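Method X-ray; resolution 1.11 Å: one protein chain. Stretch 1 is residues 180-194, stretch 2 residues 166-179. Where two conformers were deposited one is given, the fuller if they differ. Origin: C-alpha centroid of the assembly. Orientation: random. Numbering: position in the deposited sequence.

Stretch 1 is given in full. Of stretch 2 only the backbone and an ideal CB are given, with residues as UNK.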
ATOM      1  N   THR A 180      -7.145 -14.679  -5.715  1.00 15.25           N
ATOM      2  CA  THR A 180      -7.698 -13.567  -6.528  1.00 14.98           C
ATOM      3  C   THR A 180      -7.694 -12.357  -5.636  1.00 13.01           C
ATOM      4  O   THR A 180      -7.707 -12.473  -4.413  1.00 13.05           O
ATOM      5  CB  THR A 180      -9.153 -13.830  -6.984  1.00 17.11           C
ATOM      6  OG1 THR A 180      -9.976 -13.774  -5.804  1.00 18.37           O
ATOM      7  CG2 THR A 180      -9.321 -15.139  -7.682  1.00 22.95           C
ATOM      8  N   PRO A 181      -7.756 -11.142  -6.216  1.00 12.41           N
ATOM      9  CA  PRO A 181      -7.865  -9.964  -5.341  1.00 11.54           C
ATOM     10  C   PRO A 181      -9.046 -10.051  -4.370  1.00 11.00           C
ATOM     11  O   PRO A 181      -8.925  -9.710  -3.209  1.00 11.20           O
ATOM     12  CB  PRO A 181      -8.015  -8.830  -6.363  1.00 12.07           C
ATOM     13  CG  PRO A 181      -7.268  -9.346  -7.583  1.00 12.99           C
ATOM     14  CD  PRO A 181      -7.637 -10.799  -7.633  1.00 12.91           C
ATOM     15  N   GLN A 182     -10.201 -10.528  -4.872  1.00 11.77           N
ATOM     16  CA  GLN A 182     -11.410 -10.583  -4.052  1.00 12.46           C
ATOM     17  C   GLN A 182     -11.316 -11.550  -2.907  1.00 11.93           C
ATOM     18  O   GLN A 182     -12.076 -11.418  -1.935  1.00 13.17           O
ATOM     19  CB  GLN A 182     -12.641 -10.907  -4.934  1.00 14.38           C
ATOM     20  CG  GLN A 182     -13.034  -9.770  -5.895  1.00 14.49           C
ATOM     21  CD  GLN A 182     -12.273  -9.815  -7.218  1.00 14.09           C
ATOM     22  OE1 GLN A 182     -11.369 -10.592  -7.446  1.00 14.98           O
ATOM     23  NE2 GLN A 182     -12.721  -8.944  -8.128  1.00 14.65           N
ATOM     24  N   ASP A 183     -10.346 -12.479  -2.924  1.00 12.33           N
ATOM     25  CA  ASP A 183     -10.087 -13.306  -1.744  1.00 12.37           C
ATOM     26  C   ASP A 183      -9.586 -12.475  -0.565  1.00 11.52           C
ATOM     27  O   ASP A 183      -9.524 -13.003   0.550  1.00 12.05           O
ATOM     28  CB  ASP A 183      -9.176 -14.453  -2.090  1.00 13.40           C
ATOM     29  CG  ASP A 183      -9.851 -15.539  -2.901  1.00 15.64           C
ATOM     30  OD1 ASP A 183     -11.125 -15.566  -2.957  1.00 17.57           O
ATOM     31  OD2 ASP A 183      -9.082 -16.339  -3.454  1.00 17.73           O
ATOM     32  N   ASN A 184      -9.235 -11.227  -0.763  1.00 11.10           N
ATOM     33  CA  ASN A 184      -8.947 -10.330   0.357  1.00 10.99           C
ATOM     34  C   ASN A 184     -10.191 -10.057   1.193  1.00 11.03           C
ATOM     35  O   ASN A 184     -10.058  -9.605   2.334  1.00 11.73           O
ATOM     36  CB  ASN A 184      -8.320  -9.049  -0.130  1.00 10.49           C
ATOM     37  CG  ASN A 184      -6.948  -9.284  -0.686  1.00 10.46           C
ATOM     38  OD1 ASN A 184      -6.295 -10.263  -0.323  1.00 11.07           O
ATOM     39  ND2 ASN A 184      -6.458  -8.371  -1.529  1.00 10.71           N
ATOM     40  N   LEU A 185     -11.358 -10.356   0.669  1.00 11.79           N
ATOM     41  CA  LEU A 185     -12.609 -10.225   1.434  1.00 12.80           C
ATOM     42  C   LEU A 185     -12.851 -11.394   2.345  1.00 13.56           C
ATOM     43  O   LEU A 185     -13.818 -11.361   3.119  1.00 16.76           O
ATOM     44  CB  LEU A 185     -13.787 -10.033   0.452  1.00 13.45           C
ATOM     45  CG  LEU A 185     -13.677  -8.770  -0.434  1.00 17.59           C
ATOM     46  CD1 LEU A 185     -14.675  -8.871  -1.587  1.00 20.63           C
ATOM     47  CD2 LEU A 185     -13.897  -7.519   0.383  1.00 25.39           C
ATOM     48  N   LEU A 186     -12.062 -12.457   2.270  1.00 13.37           N
ATOM     49  CA  LEU A 186     -12.201 -13.584   3.176  1.00 14.89           C
ATOM     50  C   LEU A 186     -11.574 -13.273   4.539  1.00 14.00           C
ATOM     51  O   LEU A 186     -10.474 -12.713   4.610  1.00 13.62           O
ATOM     52  CB  LEU A 186     -11.525 -14.811   2.591  1.00 16.13           C
ATOM     53  CG  LEU A 186     -12.109 -15.272   1.240  1.00 18.60           C
ATOM     54  CD1 LEU A 186     -11.237 -16.394   0.718  1.00 21.24           C
ATOM     55  CD2 LEU A 186     -13.567 -15.735   1.363  1.00 24.55           C
ATOM     56  N   TYR A 187     -12.245 -13.662   5.584  1.00 16.35           N
ATOM     57  CA  TYR A 187     -11.757 -13.543   6.961  1.00 16.44           C
ATOM     58  C   TYR A 187     -10.866 -14.713   7.269  1.00 16.41           C
ATOM     59  O   TYR A 187     -11.230 -15.877   7.265  1.00 20.89           O
ATOM     60  CB  TYR A 187     -12.975 -13.539   7.905  1.00 19.20           C
ATOM     61  CG  TYR A 187     -12.536 -13.488   9.367  1.00 23.52           C
ATOM     62  CD1 TYR A 187     -11.953 -12.374   9.965  1.00 31.12           C
ATOM     63  CD2 TYR A 187     -12.741 -14.604  10.136  1.00 35.76           C
ATOM     64  CE1 TYR A 187     -11.573 -12.343  11.283  1.00 38.55           C
ATOM     65  CE2 TYR A 187     -12.356 -14.619  11.476  1.00 35.59           C
ATOM     66  CZ  TYR A 187     -11.778 -13.489  11.954  1.00 34.61           C
ATOM     67  OH  TYR A 187     -11.459 -13.552  13.299  1.00 54.44           O
ATOM     68  N   ASP A 188      -9.629 -14.412   7.652  1.00 15.45           N
ATOM     69  CA  ASP A 188      -8.630 -15.368   8.116  1.00 15.14           C
ATOM     70  C   ASP A 188      -8.236 -14.987   9.510  1.00 14.70           C
ATOM     71  O   ASP A 188      -7.589 -13.956   9.694  1.00 15.45           O
ATOM     72  CB  ASP A 188      -7.413 -15.314   7.218  1.00 14.97           C
ATOM     73  CG  ASP A 188      -6.380 -16.380   7.570  1.00 14.93           C
ATOM     74  OD1 ASP A 188      -6.504 -17.017   8.630  1.00 15.31           O
ATOM     75  OD2 ASP A 188      -5.404 -16.512   6.765  1.00 16.44           O
ATOM     76  N   PRO A 189      -8.556 -15.776  10.514  1.00 16.86           N
ATOM     77  CA  PRO A 189      -8.168 -15.465  11.869  1.00 17.90           C
ATOM     78  C   PRO A 189      -6.659 -15.325  12.053  1.00 15.99           C
ATOM     79  O   PRO A 189      -6.262 -14.711  13.035  1.00 17.67           O
ATOM     80  CB  PRO A 189      -8.692 -16.647  12.692  1.00 23.31           C
ATOM     81  CG  PRO A 189      -9.566 -17.367  11.837  1.00 34.90           C
ATOM     82  CD  PRO A 189      -9.319 -17.037  10.457  1.00 20.77           C
ATOM     83  N   ARG A 190      -5.834 -15.890  11.198  1.00 13.74           N
ATOM     84  CA  ARG A 190      -4.398 -15.708  11.328  1.00 14.12           C
ATOM     85  C   ARG A 190      -3.954 -14.267  11.080  1.00 14.24           C
ATOM     86  O   ARG A 190      -2.849 -13.876  11.471  1.00 14.13           O
ATOM     87  CB  ARG A 190      -3.623 -16.645  10.471  1.00 14.28           C
ATOM     88  CG  ARG A 190      -3.836 -18.110  10.755  1.00 14.28           C
ATOM     89  CD  ARG A 190      -2.709 -18.950  10.151  1.00 14.55           C
ATOM     90  NE  ARG A 190      -3.052 -20.368  10.316  1.00 15.89           N
ATOM     91  CZ  ARG A 190      -2.330 -21.327   9.764  1.00 16.14           C
ATOM     92  NH1 ARG A 190      -1.213 -21.040   9.099  1.00 17.91           N
ATOM     93  NH2 ARG A 190      -2.716 -22.565   9.888  1.00 18.83           N
ATOM     94  N   TYR A 191      -4.818 -13.451  10.431  1.00 14.38           N
ATOM     95  CA  TYR A 191      -4.528 -12.040  10.246  1.00 13.73           C
ATOM     96  C   TYR A 191      -4.831 -11.323  11.556  1.00 15.94           C
ATOM     97  O   TYR A 191      -5.931 -10.814  11.793  1.00 22.10           O
ATOM     98  CB  TYR A 191      -5.349 -11.456   9.089  1.00 13.05           C
ATOM     99  CG  TYR A 191      -4.597 -11.476   7.769  1.00 12.20           C
ATOM    100  CD1 TYR A 191      -4.101 -12.637   7.186  1.00 11.87           C
ATOM    101  CD2 TYR A 191      -4.359 -10.270   7.088  1.00 11.40           C
ATOM    102  CE1 TYR A 191      -3.415 -12.592   5.966  1.00 12.14           C
ATOM    103  CE2 TYR A 191      -3.670 -10.222   5.902  1.00 11.65           C
ATOM    104  CZ  TYR A 191      -3.193 -11.388   5.341  1.00 11.25           C
ATOM    105  OH  TYR A 191      -2.522 -11.272   4.155  1.00 12.07           O
ATOM    106  N   SER A 192      -3.889 -11.195  12.449  0.58 14.99           N
ATOM    107  CA  SER A 192      -4.204 -10.546  13.733  0.58 17.58           C
ATOM    108  C   SER A 192      -3.474  -9.240  13.822  0.58 15.15           C
ATOM    109  O   SER A 192      -3.402  -8.629  14.875  0.58 16.43           O
ATOM    110  CB  SER A 192      -3.917 -11.619  14.929  0.58 16.93           C
ATOM    111  OG  SER A 192      -2.556 -11.730  14.848  0.58 18.96           O
ATOM    112  N   TYR A 193      -2.827  -8.629  12.829  0.58 17.23           N
ATOM    113  CA  TYR A 193      -2.001  -7.449  12.697  1.00 16.12           C
ATOM    114  C   TYR A 193      -2.774  -6.212  13.196  1.00 19.44           C
ATOM    115  O   TYR A 193      -4.009  -6.059  12.863  1.00 26.24           O
ATOM    116  CB  TYR A 193      -1.643  -7.167  11.236  1.00 14.47           C
ATOM    117  CG  TYR A 193      -1.031  -8.340  10.507  1.00 12.98           C
ATOM    118  CD1 TYR A 193      -1.808  -9.140   9.699  1.00 12.68           C
ATOM    119  CD2 TYR A 193       0.299  -8.640  10.637  1.00 12.83           C
ATOM    120  CE1 TYR A 193      -1.255 -10.206   9.016  1.00 12.09           C
ATOM    121  CE2 TYR A 193       0.895  -9.722   9.945  1.00 11.99           C
ATOM    122  CZ  TYR A 193       0.111 -10.496   9.154  1.00 11.03           C
ATOM    123  OH  TYR A 193       0.572 -11.591   8.463  1.00 11.48           O
ATOM    124  N   SER A 194      -2.066  -5.470  13.914  1.00 27.51           N
ATOM    125  CA  SER A 194      -2.559  -4.079  14.262  1.00 27.88           C
ATOM    126  C   SER A 194      -2.160  -2.998  13.215  1.00 19.69           C
ATOM    127  O   SER A 194      -1.323  -3.087  12.432  1.00 27.44           O
ATOM    128  CB  SER A 194      -2.160  -3.653  15.640  1.00 31.07           C
ATOM    129  OG  SER A 194      -0.818  -4.039  15.829  1.00 76.31           O
ATOM    130  N   UNK A 166     -10.150  -1.140  -4.184  1.00 10.68           N
ATOM    131  CA  UNK A 166      -9.824  -2.482  -4.612  1.00 10.93           C
ATOM    132  C   UNK A 166      -8.357  -2.771  -4.331  1.00 10.22           C
ATOM    133  O   UNK A 166      -7.679  -1.979  -3.717  1.00 10.53           O
ATOM    134  CB  UNK A 166     -10.140  -2.669  -6.097  1.00 10.93           C
ATOM    135  N   UNK A 167      -7.896  -3.935  -4.806  1.00 10.08           N
ATOM    136  CA  UNK A 167      -6.476  -4.256  -4.805  1.00  9.97           C
ATOM    137  C   UNK A 167      -6.125  -4.858  -6.141  1.00  9.86           C
ATOM    138  O   UNK A 167      -6.994  -5.380  -6.842  1.00 11.02           O
ATOM    139  CB  UNK A 167      -6.114  -5.207  -3.663  1.00  9.97           C
ATOM    140  N   UNK A 168      -4.843  -4.828  -6.497  1.00 10.03           N
ATOM    141  CA  UNK A 168      -4.404  -5.428  -7.747  1.00 10.26           C
ATOM    142  C   UNK A 168      -4.073  -6.900  -7.617  1.00 10.08           C
ATOM    143  O   UNK A 168      -3.832  -7.573  -8.631  1.00 11.30           O
ATOM    144  CB  UNK A 168      -3.182  -4.678  -8.281  1.00 10.26           C
ATOM    145  N   UNK A 169      -4.072  -7.452  -6.392  1.00 10.13           N
ATOM    146  CA  UNK A 169      -3.612  -8.808  -6.120  1.00 10.08           C
ATOM    147  C   UNK A 169      -4.109  -9.229  -4.790  1.00 10.02           C
ATOM    148  O   UNK A 169      -4.397  -8.380  -3.896  1.00 10.30           O
ATOM    149  CB  UNK A 169      -2.087  -8.916  -6.179  1.00 10.08           C
ATOM    150  N   UNK A 170      -4.156 -10.529  -4.524  1.00 10.62           N
ATOM    151  CA  UNK A 170      -4.413 -11.027  -3.158  1.00 10.68           C
ATOM    152  C   UNK A 170      -3.260 -10.678  -2.235  1.00 10.05           C
ATOM    153  O   UNK A 170      -2.080 -10.685  -2.620  1.00 10.66           O
ATOM    154  CB  UNK A 170      -4.635 -12.541  -3.163  1.00 10.68           C
ATOM    155  N   UNK A 171      -3.606 -10.433  -0.987  1.00 10.00           N
ATOM    156  CA  UNK A 171      -2.628 -10.303   0.091  1.00  9.98           C
ATOM    157  C   UNK A 171      -1.993 -11.667   0.381  1.00 10.40           C
ATOM    158  O   UNK A 171      -2.412 -12.715  -0.148  1.00 10.97           O
ATOM    159  CB  UNK A 171      -3.284  -9.735   1.351  1.00  9.98           C
ATOM    160  N   UNK A 172      -0.971 -11.654   1.220  1.00 10.42           N
ATOM    161  CA  UNK A 172      -0.334 -12.870   1.689  1.00 10.60           C
ATOM    162  C   UNK A 172      -1.355 -13.891   2.139  1.00 11.10           C
ATOM    163  O   UNK A 172      -2.267 -13.601   2.900  1.00 11.45           O
ATOM    164  CB  UNK A 172       0.634 -12.558   2.832  1.00 10.60           C
ATOM    165  N   UNK A 173      -1.132 -15.141   1.737  1.00 11.98           N
ATOM    166  CA  UNK A 173      -1.966 -16.269   2.180  1.00 13.02           C
ATOM    167  C   UNK A 173      -1.364 -16.847   3.449  1.00 12.72           C
ATOM    168  O   UNK A 173      -0.292 -17.441   3.431  1.00 14.33           O
ATOM    169  CB  UNK A 173      -2.078 -17.343   1.096  1.00 13.02           C
ATOM    170  N   UNK A 174      -2.106 -16.679   4.529  1.00 13.12           N
ATOM    171  CA  UNK A 174      -1.702 -17.198   5.847  1.00 13.96           C
ATOM    172  C   UNK A 174      -2.379 -18.545   6.066  1.00 15.44           C
ATOM    173  O   UNK A 174      -1.842 -19.553   5.633  1.00 19.83           O
ATOM    174  CB  UNK A 174      -2.064 -16.221   6.967  1.00 13.96           C
ATOM    175  N   UNK A 175      -3.532 -18.592   6.720  1.00 16.08           N
ATOM    176  CA  UNK A 175      -4.234 -19.822   6.917  1.00 20.17           C
ATOM    177  C   UNK A 175      -5.216 -20.125   5.787  1.00 20.69           C
ATOM    178  O   UNK A 175      -5.627 -21.258   5.646  1.00 29.62           O
ATOM    179  CB  UNK A 175      -4.968 -19.781   8.259  1.00 20.17           C
ATOM    180  N   UNK A 176      -5.764 -19.166   5.113  1.00 16.87           N
ATOM    181  CA  UNK A 176      -6.747 -19.268   4.085  1.00 18.55           C
ATOM    182  C   UNK A 176      -6.056 -18.888   2.756  1.00 15.92           C
ATOM    183  O   UNK A 176      -5.489 -17.799   2.649  1.00 16.41           O
ATOM    184  CB  UNK A 176      -7.955 -18.379   4.388  1.00 18.55           C
ATOM    185  N   UNK A 177      -6.097 -19.702   1.722  1.00 16.87           N
ATOM    186  CA  UNK A 177      -5.513 -19.319   0.441  1.00 16.69           C
ATOM    187  C   UNK A 177      -6.268 -18.117  -0.124  1.00 14.94           C
ATOM    188  O   UNK A 177      -7.490 -18.067  -0.145  1.00 17.83           O
ATOM    189  CB  UNK A 177      -5.544 -20.489  -0.544  1.00 16.69           C
ATOM    190  N   UNK A 178      -5.498 -17.175  -0.663  1.00 13.71           N
ATOM    191  CA  UNK A 178      -6.043 -16.052  -1.387  1.00 13.75           C
ATOM    192  C   UNK A 178      -5.456 -16.088  -2.791  1.00 14.45           C
ATOM    193  O   UNK A 178      -4.267 -15.880  -2.968  1.00 15.89           O
ATOM    194  CB  UNK A 178      -5.742 -14.728  -0.681  1.00 13.75           C
ATOM    195  N   UNK A 179      -6.274 -16.392  -3.775  1.00 15.52           N
ATOM    196  CA  UNK A 179      -5.781 -16.602  -5.137  1.00 16.42           C
ATOM    197  C   UNK A 179      -6.343 -15.572  -6.123  1.00 15.14           C
ATOM    198  O   UNK A 179      -6.007 -15.630  -7.299  1.00 18.20           O
ATOM    199  CB  UNK A 179      -6.137 -18.014  -5.607  1.00 16.42           C
TER

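Position 166 has fully extended backbone angles (179/-174), and nothing of stretch 1 lies within 5.5 Å of its ideal CB. Stretch 1 sets no rule there; the residue is Gly166.

Position 167 points its CB toward stretch 1, 3.8 Å from Asn184 ND2, with Pro181 CB beyond. A small polar or short branched side chain would fit beside the amide. The deposited Thr167 brings OG1 to 3.0 Å from Asn184 ND2 and 3.7 Å from Pro181 CB, and donates from OG1 to the carbonyl of 169.

Positions 168 and 169 turn away, so many residues would serve. Asn168 finds its partners elsewhere in the structure. Ala169 contributes its backbone: Asn184 ND2 donates to Ala169 O at 3.1 Å.

At 170 the phi of -67° permits proline, and the CB sits sideways, 3.3 Å from Thr180 O, where a compact apolar group suits. Pro170 meets Pro181, CD to CD, at 4.4 Å.

Position 171 faces stretch 1, its CB 3.3 Å from Tyr191 OH and 3.5 Å from Asn184 OD1. A flat ring or a slim chain could lie along the amide. Tyr171 puts a ring face against Asn184 CG, while Tyr171 N donates to Asn184 OD1 at 2.8 Å, nearly straight at 176°. One Asn184 amide thus ties down two backbone groups.

Position 172 offers its carbonyl to Tyr191, and its sideways CB, 3.7 Å from Tyr191 OH, would allow several apolar choices. In Phe172, O accepts from Tyr191 OH at 2.7 Å, and the hydroxyl also lies at the edge of the phenylalanine ring.

Position 173 points away and is free as far as stretch 1 is concerned. Ser173 uses OG to accept from the backbone N of 178.

At 174 the CB is crowded by Asp188 OD2 (3.4 Å), Arg190 CB and Tyr191 CE1, favouring something small. Ala174 packs its CB at the edge of the Tyr191 ring.

Position 175 is the strictest: an ideal CB would fall 2.9 Å from Arg190 NE, a clash. Glycine fits, and Gly175 lays its CA over a face of the Arg190 guanidinium while Gly175 N donates to Asp188 OD2 at 2.8 Å.

Position 176 points toward stretch 1, with Leu186 CD1 5.3 Å from its CB; a branched apolar residue suits. Ile176 CG2 meets Leu186 CD1 at 3.9 Å, and Ile176 N gives Asp188 OD2 a second donor at 3.1 Å.

Position 177 faces away, with phi -64°; Pro177 is one of many possibilities.

From 178 the CB leaves sideways toward Asp183 CB, but the carbonyls of Asp183 and Leu186 and the face of Tyr191 invite a long cation. Arg178 NH1 donates to Asp183 O (2.9 Å) and Leu186 O (3.0 Å), and its CZ lies 4.4 Å from the Tyr191 ring centroid, a cation-pi contact.

At 179 the direction is away overall, and small polar residues would do. Thr179 N donates to Asp183 OD2 at 2.8 Å, and a water links that oxygen to Thr179 OG1.

Stretch 2 166-179: GTNAPYFSAGIPRT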
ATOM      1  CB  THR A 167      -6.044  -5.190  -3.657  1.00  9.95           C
ATOM      2  OG1 THR A 167      -6.574  -6.500  -3.865  1.00 10.57           O
ATOM      3  CG2 THR A 167      -6.514  -4.671  -2.307  1.00 10.96           C
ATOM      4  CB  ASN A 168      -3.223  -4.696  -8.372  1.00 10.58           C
ATOM      5  CG  ASN A 168      -1.940  -4.785  -7.557  1.00  9.85           C
ATOM      6  OD1 ASN A 168      -1.982  -5.189  -6.374  1.00 10.15           O
ATOM      7  ND2 ASN A 168      -0.831  -4.385  -8.146  1.00 10.89           N
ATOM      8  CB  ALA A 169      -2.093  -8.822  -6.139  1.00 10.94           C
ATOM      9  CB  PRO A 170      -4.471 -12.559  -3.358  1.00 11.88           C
ATOM     10  CG  PRO A 170      -3.613 -12.800  -4.586  1.00 12.22           C
ATOM     11  CD  PRO A 170      -3.903 -11.632  -5.478  1.00 11.47           C
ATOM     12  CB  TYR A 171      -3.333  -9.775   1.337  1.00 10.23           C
ATOM     13  CG  TYR A 171      -3.976  -8.415   1.211  1.00  9.90           C
ATOM     14  CD1 TYR A 171      -5.041  -8.087   2.031  1.00 10.35           C
ATOM     15  CD2 TYR A 171      -3.544  -7.440   0.323  1.00 10.05           C
ATOM     16  CE1 TYR A 171      -5.644  -6.861   1.974  1.00 10.33           C
ATOM     17  CE2 TYR A 171      -4.158  -6.191   0.263  1.00 10.03           C
ATOM     18  CZ  TYR A 171      -5.209  -5.899   1.085  1.00  9.62           C
ATOM     19  OH  TYR A 171      -5.780  -4.661   0.987  1.00 10.56           O
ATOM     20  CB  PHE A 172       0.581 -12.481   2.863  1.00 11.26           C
ATOM     21  CG  PHE A 172       1.248 -13.682   3.517  1.00 12.20           C
ATOM     22  CD1 PHE A 172       2.249 -14.391   2.865  1.00 13.45           C
ATOM     23  CD2 PHE A 172       0.846 -14.081   4.791  1.00 13.64           C
ATOM     24  CE1 PHE A 172       2.855 -15.497   3.460  1.00 15.16           C
ATOM     25  CE2 PHE A 172       1.477 -15.191   5.409  1.00 15.08           C
ATOM     26  CZ  PHE A 172       2.433 -15.859   4.725  1.00 16.32           C
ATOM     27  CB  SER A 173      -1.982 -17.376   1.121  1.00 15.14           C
ATOM     28  OG  SER A 173      -2.711 -17.000  -0.035  1.00 16.46           O
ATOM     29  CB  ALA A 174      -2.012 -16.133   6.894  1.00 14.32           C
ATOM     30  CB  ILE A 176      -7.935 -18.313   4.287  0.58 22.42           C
ATOM     31  CG1 ILE A 176      -8.602 -18.573   5.643  0.58 26.53           C
ATOM     32  CG2 ILE A 176      -8.943 -18.394   3.148  0.58 29.34           C
ATOM     33  CD1 ILE A 176      -9.290 -19.902   5.691  0.58 31.53           C
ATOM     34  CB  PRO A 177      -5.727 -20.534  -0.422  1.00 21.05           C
ATOM     35  CG  PRO A 177      -6.183 -21.568   0.449  1.00 31.31           C
ATOM     36  CD  PRO A 177      -6.686 -21.105   1.699  1.00 21.50           C
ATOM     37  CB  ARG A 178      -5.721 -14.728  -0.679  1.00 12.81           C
ATOM     38  CG  ARG A 178      -6.127 -14.651   0.791  1.00 12.88           C
ATOM     39  CD  ARG A 178      -5.704 -13.309   1.364  1.00 11.99           C
ATOM     40  NE  ARG A 178      -5.781 -13.199   2.815  1.00 12.33           N
ATOM     41  CZ  ARG A 178      -6.812 -12.848   3.571  1.00 12.11           C
ATOM     42  NH1 ARG A 178      -8.001 -12.623   2.997  1.00 12.21           N
ATOM     43  NH2 ARG A 178      -6.651 -12.726   4.866  1.00 12.94           N
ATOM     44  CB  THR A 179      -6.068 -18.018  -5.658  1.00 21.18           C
ATOM     45  OG1 THR A 179      -7.433 -18.214  -5.691  1.00 25.90           O
ATOM     46  CG2 THR A 179      -5.460 -19.034  -4.663  1.00 31.08           C
TER
HETATM   47  O   HOH W   1      -4.787 -15.640   4.292  1.00 13.49           O
HETATM   48  O   HOH W   2      -8.736 -11.818   6.608  1.00 15.53           O
HETATM   49  O   HOH W   3     -10.241 -18.329  -4.753  1.00 44.57           O
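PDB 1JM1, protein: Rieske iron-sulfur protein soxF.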